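Local coordinates for probable transcriptional regulator, LysR family protein (PDB 2QL3) that probably binds DNA and regulates transcription as a LysR-type factor, this chain being its C-terminal substrate-binding domain, at residues 98-109 against 144-154; 79-90 against 167-175. All coordinates share one frame; numbering follows the deposited sequence.

Interaction 1 (98-109 against 144-154); sequences LADLAEHPMVLL and FVGRGLGWTLL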
# COMPACT_ATOMS: atom_id res chain seq x y z
N LEU A 98 19.54 16.81 5.18
CA LEU A 98 18.12 16.87 5.46
C LEU A 98 17.76 18.26 5.94
O LEU A 98 16.68 18.77 5.64
CB LEU A 98 17.84 15.89 6.57
CG LEU A 98 16.82 14.78 6.49
CD1 LEU A 98 17.33 13.71 7.41
CD2 LEU A 98 15.52 15.32 6.99
N ALA A 99 18.65 18.85 6.71
CA ALA A 99 18.51 20.23 7.17
C ALA A 99 18.06 21.18 6.05
O ALA A 99 17.41 22.20 6.34
CB ALA A 99 19.82 20.73 7.81
N ASP A 100 18.41 20.86 4.80
CA ASP A 100 18.09 21.71 3.63
C ASP A 100 16.62 21.62 3.21
O ASP A 100 16.15 22.43 2.44
CB ASP A 100 19.03 21.42 2.44
CG ASP A 100 20.50 21.79 2.75
OD1 ASP A 100 21.39 21.57 1.89
OD2 ASP A 100 20.77 22.27 3.88
N LEU A 101 15.91 20.64 3.75
CA LEU A 101 14.49 20.42 3.50
C LEU A 101 13.64 20.81 4.71
O LEU A 101 12.44 20.60 4.71
CB LEU A 101 14.28 18.94 3.17
CG LEU A 101 14.81 18.51 1.81
CD1 LEU A 101 14.96 17.02 1.85
CD2 LEU A 101 13.79 18.96 0.73
N ALA A 102 14.26 21.35 5.75
CA ALA A 102 13.52 21.67 6.98
C ALA A 102 12.31 22.57 6.73
O ALA A 102 11.29 22.47 7.46
CB ALA A 102 14.46 22.30 8.06
N GLU A 103 12.40 23.46 5.74
CA GLU A 103 11.30 24.36 5.47
C GLU A 103 10.39 23.94 4.29
O GLU A 103 9.45 24.64 3.97
CB GLU A 103 11.79 25.83 5.37
CG GLU A 103 12.29 26.41 6.75
CD GLU A 103 11.13 26.65 7.77
OE1 GLU A 103 10.36 27.65 7.60
OE2 GLU A 103 10.99 25.86 8.75
N HIS A 104 10.67 22.80 3.65
CA HIS A 104 9.82 22.28 2.55
C HIS A 104 8.82 21.30 3.15
O HIS A 104 9.14 20.61 4.14
CB HIS A 104 10.67 21.54 1.53
CG HIS A 104 11.53 22.42 0.69
ND1 HIS A 104 12.83 22.74 1.04
CD2 HIS A 104 11.30 23.03 -0.49
CE1 HIS A 104 13.34 23.55 0.13
NE2 HIS A 104 12.44 23.72 -0.82
N PRO A 105 7.59 21.23 2.57
CA PRO A 105 6.53 20.40 3.14
C PRO A 105 6.91 18.94 3.06
O PRO A 105 7.38 18.51 2.02
CB PRO A 105 5.34 20.62 2.18
CG PRO A 105 5.83 21.34 1.04
CD PRO A 105 7.16 21.94 1.35
N MSE A 106 6.69 18.17 4.12
CA MSE A 106 6.97 16.76 4.07
C MSE A 106 5.69 15.92 3.92
O MSE A 106 4.65 16.30 4.40
CB MSE A 106 7.80 16.33 5.31
CG MSE A 106 8.22 14.83 5.29
SE MSE A 106 8.51 14.21 7.12
CE MSE A 106 9.44 12.46 6.72
N VAL A 107 5.80 14.78 3.21
CA VAL A 107 4.78 13.72 3.15
C VAL A 107 5.34 12.64 4.09
O VAL A 107 6.42 12.09 3.83
CB VAL A 107 4.61 13.11 1.71
CG1 VAL A 107 3.63 11.95 1.71
CG2 VAL A 107 4.12 14.15 0.74
N LEU A 108 4.66 12.41 5.20
CA LEU A 108 5.11 11.49 6.24
C LEU A 108 4.43 10.12 6.09
O LEU A 108 3.19 10.01 6.05
CB LEU A 108 4.82 12.09 7.62
CG LEU A 108 5.01 11.21 8.84
CD1 LEU A 108 6.46 11.08 9.09
CD2 LEU A 108 4.34 11.75 10.12
N LEU A 109 5.25 9.08 5.99
CA LEU A 109 4.74 7.72 6.11
C LEU A 109 4.53 7.41 7.60
O LEU A 109 5.48 7.33 8.36
CB LEU A 109 5.70 6.72 5.47
CG LEU A 109 5.15 5.26 5.52
CD1 LEU A 109 3.85 5.16 4.70
CD2 LEU A 109 6.15 4.26 5.04
N PHE A 144 2.39 10.69 -3.76
CA PHE A 144 2.26 12.10 -3.37
C PHE A 144 3.57 12.86 -3.67
O PHE A 144 3.56 13.94 -4.24
CB PHE A 144 1.88 12.24 -1.89
CG PHE A 144 0.39 12.20 -1.58
CD1 PHE A 144 -0.49 11.52 -2.38
CD2 PHE A 144 -0.11 12.84 -0.45
CE1 PHE A 144 -1.84 11.48 -2.11
CE2 PHE A 144 -1.49 12.79 -0.17
CZ PHE A 144 -2.34 12.09 -0.98
N VAL A 145 4.70 12.31 -3.28
CA VAL A 145 6.00 12.94 -3.56
C VAL A 145 6.26 13.05 -5.09
O VAL A 145 6.76 14.08 -5.57
CB VAL A 145 7.15 12.14 -2.83
CG1 VAL A 145 8.49 12.52 -3.33
CG2 VAL A 145 7.08 12.39 -1.28
N GLY A 146 5.93 12.02 -5.87
CA GLY A 146 6.19 12.03 -7.31
C GLY A 146 5.37 13.13 -7.99
O GLY A 146 5.81 13.76 -8.95
N ARG A 147 4.17 13.36 -7.48
CA ARG A 147 3.28 14.43 -7.93
C ARG A 147 3.66 15.86 -7.44
O ARG A 147 3.20 16.81 -7.97
CB ARG A 147 1.80 14.06 -7.62
CG ARG A 147 0.80 15.10 -8.02
CD ARG A 147 0.74 15.39 -9.54
NE ARG A 147 0.31 14.21 -10.30
CZ ARG A 147 -0.08 14.21 -11.58
NH1 ARG A 147 -0.11 15.33 -12.29
NH2 ARG A 147 -0.47 13.08 -12.16
N GLY A 148 4.53 16.00 -6.45
CA GLY A 148 5.00 17.31 -6.06
C GLY A 148 4.43 17.81 -4.73
O GLY A 148 4.64 18.97 -4.40
N LEU A 149 3.73 16.95 -3.98
CA LEU A 149 3.08 17.38 -2.73
C LEU A 149 4.01 17.45 -1.50
O LEU A 149 3.61 17.95 -0.43
CB LEU A 149 1.88 16.44 -2.46
CG LEU A 149 0.72 16.50 -3.45
CD1 LEU A 149 -0.20 15.32 -3.21
CD2 LEU A 149 -0.06 17.78 -3.20
N GLY A 150 5.23 16.93 -1.64
CA GLY A 150 6.30 17.20 -0.70
C GLY A 150 7.49 16.23 -0.89
O GLY A 150 7.67 15.67 -1.95
N TRP A 151 8.34 16.09 0.13
CA TRP A 151 9.45 15.16 0.11
C TRP A 151 9.14 14.10 1.16
O TRP A 151 8.40 14.38 2.12
CB TRP A 151 10.77 15.89 0.43
CG TRP A 151 10.83 16.59 1.79
CD1 TRP A 151 10.48 17.90 2.05
CD2 TRP A 151 11.27 16.04 3.03
NE1 TRP A 151 10.68 18.18 3.38
CE2 TRP A 151 11.15 17.06 4.00
CE3 TRP A 151 11.74 14.77 3.42
CZ2 TRP A 151 11.50 16.87 5.34
CZ3 TRP A 151 12.11 14.59 4.75
CH2 TRP A 151 11.98 15.63 5.70
N THR A 152 9.72 12.91 1.03
CA THR A 152 9.62 11.95 2.10
C THR A 152 10.93 11.29 2.47
O THR A 152 11.96 11.53 1.85
CB THR A 152 8.50 10.88 1.87
OG1 THR A 152 8.13 10.30 3.14
CG2 THR A 152 8.94 9.76 0.84
N LEU A 153 10.90 10.46 3.48
CA LEU A 153 11.99 9.51 3.67
C LEU A 153 11.46 8.12 3.85
O LEU A 153 10.46 7.92 4.53
CB LEU A 153 12.92 9.92 4.82
CG LEU A 153 12.55 10.14 6.26
CD1 LEU A 153 13.02 8.93 7.05
CD2 LEU A 153 13.24 11.37 6.80
N LEU A 154 12.15 7.17 3.22
CA LEU A 154 11.71 5.77 3.12
C LEU A 154 12.88 4.83 3.36
O LEU A 154 14.03 5.12 3.01
CB LEU A 154 11.10 5.48 1.72
CG LEU A 154 9.77 6.21 1.29
CD1 LEU A 154 9.49 5.95 -0.16
CD2 LEU A 154 8.50 5.94 2.17
O HOH W 1 8.17 9.31 6.02
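The indole of Trp151 lies between Leu101 and Met106, each of which sends C-H groups onto one of its two faces. CB of Leu101 sits 3.9 Å from the centroid of the five-membered ring, while on the opposite face CG of selenomethionine Met106 stands almost on the normal of the six-membered ring, 3.7 Å from its centroid. With CG anti to the backbone N (chi1 -176°) and the chain extended beyond it, Met106 runs on across the ring: its SE makes an oblique Met-aromatic contact, and its CE reaches CG of Leu153. Among the hydrogen bonds, Trp151 NE1 donates to His104 O at 3.0 Å, approaching from above that carbonyl's plane, and only weakly to Leu101 O. Replacing the indole by the methyl of an alanine is likely to open a gap between Leu101 and Met106 and to leave His104 O without this donor. Strand 106-109 and the chain entering strand 152-154 meet here in one lobe of the periplasmic-binding-protein-like fold, joined by a single bridge in which Val107 N donates to Trp151 O (2.8 Å) and Trp151 N to Pro105 O. Thr152 OG1 donates to Val107 O at 2.6 Å, and a water links the same hydroxyl to Leu109 N. Apolar packing continues at Val107, whose CG2 lies 3.9 Å from CB of Phe144, beside Val145 CG2; the Phe144 ring also meets Phe38 of the second subunit.

Interaction 2 (79-90 against 167-175); sequences PMVVLGAEHPLA and LPVVVKPIA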
# COMPACT_ATOMS: atom_id res chain seq x y z
N PRO A 79 18.08 4.69 5.44
CA PRO A 79 17.00 5.63 5.03
C PRO A 79 17.48 6.55 3.90
O PRO A 79 18.67 6.96 3.90
CB PRO A 79 16.74 6.49 6.27
CG PRO A 79 17.41 5.75 7.42
CD PRO A 79 18.40 4.76 6.89
N MSE A 80 16.56 6.85 2.97
CA MSE A 80 16.78 7.76 1.83
C MSE A 80 15.67 8.82 1.68
O MSE A 80 14.53 8.65 2.11
CB MSE A 80 16.92 6.98 0.52
CG MSE A 80 15.62 6.35 -0.01
SE MSE A 80 15.93 4.61 -0.93
CE MSE A 80 15.94 3.34 0.57
N VAL A 81 16.07 9.96 1.14
CA VAL A 81 15.12 10.99 0.77
C VAL A 81 14.54 10.67 -0.61
O VAL A 81 15.25 10.15 -1.46
CB VAL A 81 15.80 12.44 0.83
CG1 VAL A 81 15.01 13.43 0.05
CG2 VAL A 81 15.83 12.87 2.28
N VAL A 82 13.23 10.95 -0.78
CA VAL A 82 12.57 10.75 -2.04
C VAL A 82 11.91 12.04 -2.38
O VAL A 82 11.23 12.64 -1.54
CB VAL A 82 11.60 9.49 -2.03
CG1 VAL A 82 11.12 9.15 -3.43
CG2 VAL A 82 12.28 8.27 -1.39
N LEU A 83 12.17 12.51 -3.61
CA LEU A 83 11.72 13.80 -4.15
C LEU A 83 10.96 13.56 -5.45
O LEU A 83 11.15 12.52 -6.14
CB LEU A 83 12.93 14.63 -4.55
CG LEU A 83 13.70 15.47 -3.52
CD1 LEU A 83 13.26 15.29 -2.07
CD2 LEU A 83 15.21 15.43 -3.76
N GLY A 84 10.09 14.51 -5.77
CA GLY A 84 9.48 14.59 -7.09
C GLY A 84 10.49 15.25 -8.01
O GLY A 84 11.39 15.98 -7.56
N ALA A 85 10.34 14.99 -9.30
CA ALA A 85 11.30 15.42 -10.32
C ALA A 85 11.40 16.95 -10.47
O ALA A 85 12.43 17.44 -10.92
CB ALA A 85 10.97 14.79 -11.66
N GLU A 86 10.34 17.65 -10.10
CA GLU A 86 10.26 19.12 -10.14
C GLU A 86 10.63 19.76 -8.79
O GLU A 86 10.58 20.99 -8.64
CB GLU A 86 8.84 19.56 -10.54
CG GLU A 86 8.49 19.17 -11.97
CD GLU A 86 7.04 19.48 -12.33
OE1 GLU A 86 6.36 20.23 -11.61
OE2 GLU A 86 6.56 18.97 -13.36
N HIS A 87 10.97 18.92 -7.81
CA HIS A 87 11.33 19.42 -6.50
C HIS A 87 12.55 20.36 -6.54
O HIS A 87 13.56 20.05 -7.20
CB HIS A 87 11.55 18.29 -5.51
CG HIS A 87 11.66 18.74 -4.09
ND1 HIS A 87 10.62 18.63 -3.20
CD2 HIS A 87 12.68 19.33 -3.42
CE1 HIS A 87 10.99 19.12 -2.03
NE2 HIS A 87 12.24 19.53 -2.13
N PRO A 88 12.47 21.50 -5.83
CA PRO A 88 13.58 22.43 -5.64
C PRO A 88 14.92 21.69 -5.47
O PRO A 88 15.88 21.97 -6.18
CB PRO A 88 13.19 23.15 -4.36
CG PRO A 88 11.70 23.26 -4.47
CD PRO A 88 11.26 21.98 -5.13
N LEU A 89 14.97 20.70 -4.57
CA LEU A 89 16.25 20.04 -4.33
C LEU A 89 16.55 18.86 -5.28
O LEU A 89 17.52 18.13 -5.05
CB LEU A 89 16.37 19.61 -2.86
CG LEU A 89 16.82 20.69 -1.87
CD1 LEU A 89 15.81 21.82 -1.70
CD2 LEU A 89 17.14 20.04 -0.56
N ALA A 90 15.75 18.66 -6.33
CA ALA A 90 15.94 17.43 -7.16
C ALA A 90 17.11 17.54 -8.11
O ALA A 90 17.60 16.51 -8.61
CB ALA A 90 14.67 17.04 -7.92
N LEU A 167 4.51 8.58 -12.61
CA LEU A 167 5.45 9.68 -12.42
C LEU A 167 6.76 9.19 -11.81
O LEU A 167 6.75 8.18 -11.09
CB LEU A 167 4.84 10.77 -11.56
CG LEU A 167 3.74 11.55 -12.24
CD1 LEU A 167 3.33 12.67 -11.33
CD2 LEU A 167 4.15 12.12 -13.65
N PRO A 168 7.88 9.88 -12.11
CA PRO A 168 9.13 9.37 -11.54
C PRO A 168 9.31 9.91 -10.14
O PRO A 168 8.68 10.89 -9.71
CB PRO A 168 10.20 9.93 -12.47
CG PRO A 168 9.65 11.27 -12.85
CD PRO A 168 8.12 11.09 -12.94
N VAL A 169 10.19 9.25 -9.43
CA VAL A 169 10.53 9.67 -8.12
C VAL A 169 12.06 9.72 -8.14
O VAL A 169 12.71 8.96 -8.89
CB VAL A 169 9.89 8.63 -7.20
CG1 VAL A 169 10.87 7.70 -6.59
CG2 VAL A 169 8.76 9.25 -6.35
N VAL A 170 12.63 10.61 -7.35
CA VAL A 170 14.06 10.85 -7.34
C VAL A 170 14.55 10.59 -5.93
O VAL A 170 14.19 11.29 -4.97
CB VAL A 170 14.43 12.29 -7.77
CG1 VAL A 170 16.01 12.48 -7.72
CG2 VAL A 170 13.83 12.64 -9.16
N VAL A 171 15.40 9.57 -5.84
CA VAL A 171 15.79 8.94 -4.57
C VAL A 171 17.19 9.44 -4.31
O VAL A 171 18.07 9.36 -5.17
CB VAL A 171 15.71 7.37 -4.70
CG1 VAL A 171 16.36 6.68 -3.58
CG2 VAL A 171 14.23 6.92 -4.82
N LYS A 172 17.41 10.03 -3.14
CA LYS A 172 18.73 10.52 -2.80
C LYS A 172 19.21 10.05 -1.44
O LYS A 172 18.40 10.00 -0.47
CB LYS A 172 18.72 12.05 -2.85
CG LYS A 172 18.31 12.57 -4.19
CD LYS A 172 18.67 13.98 -4.33
CE LYS A 172 19.63 14.10 -5.47
NZ LYS A 172 18.87 14.66 -6.60
N PRO A 173 20.54 9.75 -1.34
CA PRO A 173 21.13 9.44 -0.04
C PRO A 173 21.19 10.70 0.85
O PRO A 173 21.27 11.80 0.35
CB PRO A 173 22.57 9.00 -0.38
CG PRO A 173 22.70 8.98 -1.88
CD PRO A 173 21.53 9.76 -2.43
N ILE A 174 21.15 10.48 2.16
CA ILE A 174 21.30 11.50 3.20
C ILE A 174 22.73 11.54 3.78
O ILE A 174 23.36 10.52 3.97
CB ILE A 174 20.26 11.25 4.35
CG1 ILE A 174 18.83 11.20 3.76
CG2 ILE A 174 20.44 12.32 5.47
CD1 ILE A 174 17.83 10.18 4.40
N ALA A 175 23.25 12.73 4.02
CA ALA A 175 24.55 12.90 4.60
C ALA A 175 24.53 14.02 5.62
O ALA A 175 23.57 14.82 5.70
CB ALA A 175 25.60 13.17 3.52
O HOH W 2 20.86 7.61 2.85
O HOH W 3 7.98 13.45 -10.34
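Val81 and Leu83 pair with Lys172 and Val170 as antiparallel neighbours in the mixed sheet of this substrate-binding domain, strand 80-84 running against strand 169-173 at 152°. Each of the two hydrogen-bonded pairs is closed by two backbone bonds, Lys172 N to Val81 O being the straighter of its pair at 173°. On the face bearing Val82, Val169 and Val171, CG1 of Val82 is the bump, set between the two methyls of Val169 and CG2 of Val171; it presses on CG1 of Val169 at 3.5 Å, tighter than usual, and stands 4.1 Å from CG2 of Val171. The other branch of Val171, CG1, meets the selenium of Met80, whose chain bends at chi2 and chi3. At one end of the pairing, Ile174 drops CD1 against the backbone of Pro79 and lays CG1 3.7 Å from CG2 of Val81. At the other, Val170 CG2 packs on CA of Ala85 where the turn begins, the methyl of Ala85 touches CG of Pro168, and a water links Ala85 N to Pro168 O. On the face carrying Leu83 and Lys172, the lysine's aliphatic chain crosses Leu83 at about a right angle, CD of Lys172 3.8 Å from CD2 of Leu83, then bends at chi3 and chi4, leaving Lys172 NZ 3.0 Å from Ala90 O.

How the interactions relate
The two contacts reach the same sheet through strand 152-154 of interaction 1, which lies beside strand 80-84 of interaction 2, with probable hydrogen bonds from Val82 N to Thr152 O and from Leu154 N to Met80 O. Strand 106-109 pairs instead with strand 131-135, so that interaction 1 joins two sheets; along the chain it is nested inside the loop closed by interaction 2. Interaction 1 is a buried contact, dominated by an aromatic ring and its backbone acceptors, and touches the second subunit at its helix end. Interaction 2 is only partly buried, rests on regular antiparallel backbone bonds and branched aliphatic groups, and meets no other chain of the assembly.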